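Local coordinates for Polyphosphate:AMP phosphotransferase (Meiothermus ruber H328, PDB 5O6M), which transfers phosphate from inorganic polyphosphate to AMP and ADP, yielding ADP and ATP, and also accepts other nucleoside mono- and diphosphates, at residues D[64-69]-D[120-125]. The protein carries 1 engineered substitution. Residues are numbered along the deposited sequence; the frame is centred on the assembly and turned at random.
Sequences AMDAGG and FDRSHY. Engineered in segment 120-125: Asp121 (natural residue Asn). With ATP (adenosine-5'-triphosphate), chain X; PO4 (phosphate ion), chain Y.
Arg122 reaches Asp66 by a salt bridge that joins the residue just past strand 117-121 to the P-loop after strand 57-64, Arg122 NH2 lying 3.1 Å from Asp66 OD1. From CB, the Arg122 chain turns its CG anti to the carbonyl carbon (chi1 -67°) and runs extended to NE, which carries the guanidinium across to the carboxylate. Arg122 CD packs 3.7 Å from ATP C2'. Arg122 NE donates to ATP O1G at 2.9 Å, nearly straight (N-H...O 166°). Arg122 NH2 serves two acceptors: ATP O2G at 2.8 Å, and Asp66 OD1, which it meets nearly along the C-O axis. OD1 lies close to the guanidinium plane, although the carboxylate is turned 68° from it. Arg122 NH1 donates a hydrogen bond to a water oxygen 2.8 Å away, and this water in turn donates to Ala64 O and Asp66 OD1; Glu126 forms a salt bridge with NH1. The guanidinium thus holds the gamma-phosphate, Asp66 OD1 and the water at its edge, while ATP C2' lies over one face, displaced toward the rim. Replacing Arg122 with an alanine would probably leave the gamma-phosphate without this two-pronged grip and Asp66 without its cationic mate. Gly69 N donates to O4 of a phosphate ion, probably from the crystallisation liquor, at 2.9 Å, consistent with an anion-binding P-loop. One cation shared by nucleotide and loop carboxylate suggests that the gamma-phosphate and P-loop are positioned together.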
loop_
_atom_site.group_PDB
_atom_site.type_symbol
_atom_site.label_atom_id
_atom_site.label_comp_id
_atom_site.label_asym_id
_atom_site.label_seq_id
_atom_site.Cartn_x
_atom_site.Cartn_y
_atom_site.Cartn_z
ATOM N N ALA D 64 13.443 -18.871 -12.914
ATOM C CA ALA D 64 13.662 -20.177 -13.524
ATOM C C ALA D 64 12.665 -20.364 -14.655
ATOM O O ALA D 64 11.627 -19.696 -14.710
ATOM C CB ALA D 64 13.527 -21.311 -12.501
ATOM N N MET D 65 13.004 -21.269 -15.571
ATOM C CA MET D 65 12.004 -21.757 -16.506
ATOM C C MET D 65 10.838 -22.357 -15.729
ATOM O O MET D 65 10.983 -22.782 -14.577
ATOM C CB MET D 65 12.607 -22.807 -17.443
ATOM C CG MET D 65 13.778 -22.319 -18.287
ATOM S SD MET D 65 13.347 -20.991 -19.430
ATOM C CE MET D 65 11.890 -21.676 -20.211
ATOM N N ASP D 66 9.669 -22.388 -16.368
ATOM C CA ASP D 66 8.501 -22.977 -15.727
ATOM C C ASP D 66 8.819 -24.394 -15.273
ATOM O O ASP D 66 9.414 -25.179 -16.017
ATOM C CB ASP D 66 7.311 -22.977 -16.687
ATOM C CG ASP D 66 6.913 -21.581 -17.120
ATOM O OD1 ASP D 66 7.174 -20.625 -16.359
ATOM O OD2 ASP D 66 6.341 -21.442 -18.223
ATOM N N ALA D 67 8.419 -24.719 -14.046
ATOM C CA ALA D 67 8.743 -25.982 -13.395
ATOM C C ALA D 67 10.232 -26.119 -13.109
ATOM O O ALA D 67 10.701 -27.228 -12.816
ATOM C CB ALA D 67 8.265 -27.183 -14.220
ATOM N N GLY D 68 10.990 -25.023 -13.178
ATOM C CA GLY D 68 12.414 -25.053 -12.901
ATOM C C GLY D 68 12.785 -25.180 -11.441
ATOM O O GLY D 68 13.978 -25.198 -11.126
ATOM N N GLY D 69 11.803 -25.260 -10.550
ATOM C CA GLY D 69 12.048 -25.529 -9.149
ATOM C C GLY D 69 12.072 -24.342 -8.201
ATOM O O GLY D 69 12.639 -24.467 -7.108
ATOM N N PHE D 120 11.956 -12.865 -3.645
ATOM C CA PHE D 120 11.179 -12.524 -4.831
ATOM C C PHE D 120 10.910 -13.805 -5.613
ATOM O O PHE D 120 11.822 -14.380 -6.218
ATOM C CB PHE D 120 11.906 -11.488 -5.684
ATOM C CG PHE D 120 11.699 -10.066 -5.226
ATOM C CD1 PHE D 120 11.006 -9.790 -4.057
ATOM C CD2 PHE D 120 12.179 -9.005 -5.980
ATOM C CE1 PHE D 120 10.810 -8.479 -3.640
ATOM C CE2 PHE D 120 11.985 -7.696 -5.570
ATOM C CZ PHE D 120 11.301 -7.430 -4.401
ATOM N N ASP D 121 9.662 -14.264 -5.578
ATOM C CA ASP D 121 9.215 -15.406 -6.374
ATOM C C ASP D 121 8.835 -14.849 -7.738
ATOM O O ASP D 121 7.713 -14.388 -7.958
ATOM C CB ASP D 121 8.056 -16.118 -5.686
ATOM C CG ASP D 121 7.351 -17.107 -6.591
ATOM O OD1 ASP D 121 7.990 -17.628 -7.527
ATOM O OD2 ASP D 121 6.151 -17.365 -6.362
ATOM N N ARG D 122 9.794 -14.888 -8.667
ATOM C CA ARG D 122 9.761 -14.056 -9.866
ATOM C C ARG D 122 9.985 -12.607 -9.449
ATOM O O ARG D 122 9.902 -12.289 -8.258
ATOM C CB ARG D 122 8.441 -14.223 -10.619
ATOM C CG ARG D 122 8.260 -15.606 -11.231
ATOM C CD ARG D 122 7.024 -15.665 -12.113
ATOM N NE ARG D 122 6.676 -17.040 -12.460
ATOM C CZ ARG D 122 7.169 -17.697 -13.503
ATOM N NH1 ARG D 122 8.032 -17.104 -14.319
ATOM N NH2 ARG D 122 6.791 -18.946 -13.735
ATOM N N SER D 123 10.278 -11.718 -10.391
ATOM C CA SER D 123 10.774 -10.407 -10.002
ATOM C C SER D 123 10.611 -9.432 -11.159
ATOM O O SER D 123 9.907 -9.702 -12.137
ATOM C CB SER D 123 12.241 -10.491 -9.572
ATOM O OG SER D 123 13.053 -10.806 -10.689
ATOM N N HIS D 124 11.279 -8.282 -11.025
ATOM C CA HIS D 124 11.369 -7.297 -12.093
ATOM C C HIS D 124 11.993 -7.866 -13.360
ATOM O O HIS D 124 11.835 -7.273 -14.433
ATOM C CB HIS D 124 12.183 -6.094 -11.607
ATOM C CG HIS D 124 13.423 -6.464 -10.851
ATOM N ND1 HIS D 124 13.395 -7.213 -9.694
ATOM C CD2 HIS D 124 14.726 -6.164 -11.069
ATOM C CE1 HIS D 124 14.627 -7.382 -9.247
ATOM N NE2 HIS D 124 15.454 -6.752 -10.061
ATOM N N TYR D 125 12.705 -8.990 -13.264
ATOM C CA TYR D 125 13.332 -9.556 -14.451
ATOM C C TYR D 125 12.305 -10.080 -15.445
ATOM O O TYR D 125 12.599 -10.144 -16.642
ATOM C CB TYR D 125 14.321 -10.658 -14.050
ATOM C CG TYR D 125 15.577 -10.074 -13.444
ATOM C CD1 TYR D 125 16.595 -9.587 -14.249
ATOM C CD2 TYR D 125 15.732 -9.984 -12.068
ATOM C CE1 TYR D 125 17.739 -9.031 -13.705
ATOM C CE2 TYR D 125 16.874 -9.431 -11.512
ATOM C CZ TYR D 125 17.874 -8.954 -12.338
ATOM O OH TYR D 125 19.015 -8.402 -11.799
HETATM P PG ATP X . 4.263 -19.718 -11.002
HETATM O O1G ATP X . 5.155 -18.613 -10.503
HETATM O O2G ATP X . 4.719 -20.284 -12.344
HETATM O O3G ATP X . 4.130 -20.873 -10.000
HETATM P PB ATP X . 1.414 -19.267 -10.496
HETATM O O1B ATP X . 0.416 -20.042 -11.265
HETATM O O2B ATP X . 1.725 -19.774 -9.087
HETATM O O3B ATP X . 2.799 -19.151 -11.271
HETATM P PA ATP X . 1.596 -16.313 -10.662
HETATM O O1A ATP X . 2.534 -15.936 -9.585
HETATM O O2A ATP X . 0.402 -15.371 -10.805
HETATM O O3A ATP X . 0.969 -17.746 -10.360
HETATM O "O5'" ATP X . 2.345 -16.268 -12.123
HETATM C "C5'" ATP X . 1.561 -16.199 -13.332
HETATM C "C4'" ATP X . 2.354 -15.676 -14.507
HETATM O "O4'" ATP X . 2.674 -14.276 -14.345
HETATM C "C3'" ATP X . 3.682 -16.383 -14.822
HETATM O "O3'" ATP X . 3.551 -17.122 -16.030
HETATM C "C2'" ATP X . 4.682 -15.225 -14.999
HETATM O "O2'" ATP X . 5.546 -15.393 -16.117
HETATM C "C1'" ATP X . 3.736 -14.057 -15.244
HETATM N N9 ATP X . 4.313 -12.734 -15.032
HETATM C C8 ATP X . 5.062 -12.299 -13.972
HETATM N N7 ATP X . 5.541 -11.085 -14.115
HETATM C C5 ATP X . 5.068 -10.692 -15.358
HETATM C C6 ATP X . 5.235 -9.511 -16.108
HETATM N N6 ATP X . 5.997 -8.484 -15.721
HETATM N N1 ATP X . 4.617 -9.437 -17.307
HETATM C C2 ATP X . 3.899 -10.482 -17.726
HETATM N N3 ATP X . 3.685 -11.650 -17.117
HETATM C C4 ATP X . 4.301 -11.693 -15.931
HETATM P P PO4 Y . 8.517 -24.203 -9.969
HETATM O O1 PO4 Y . 8.999 -25.607 -9.653
HETATM O O2 PO4 Y . 7.215 -24.268 -10.729
HETATM O O3 PO4 Y . 8.309 -23.458 -8.671
HETATM O O4 PO4 Y . 9.531 -23.459 -10.809
HETATM O O HOH W 1 9.157 -18.812 -16.302
#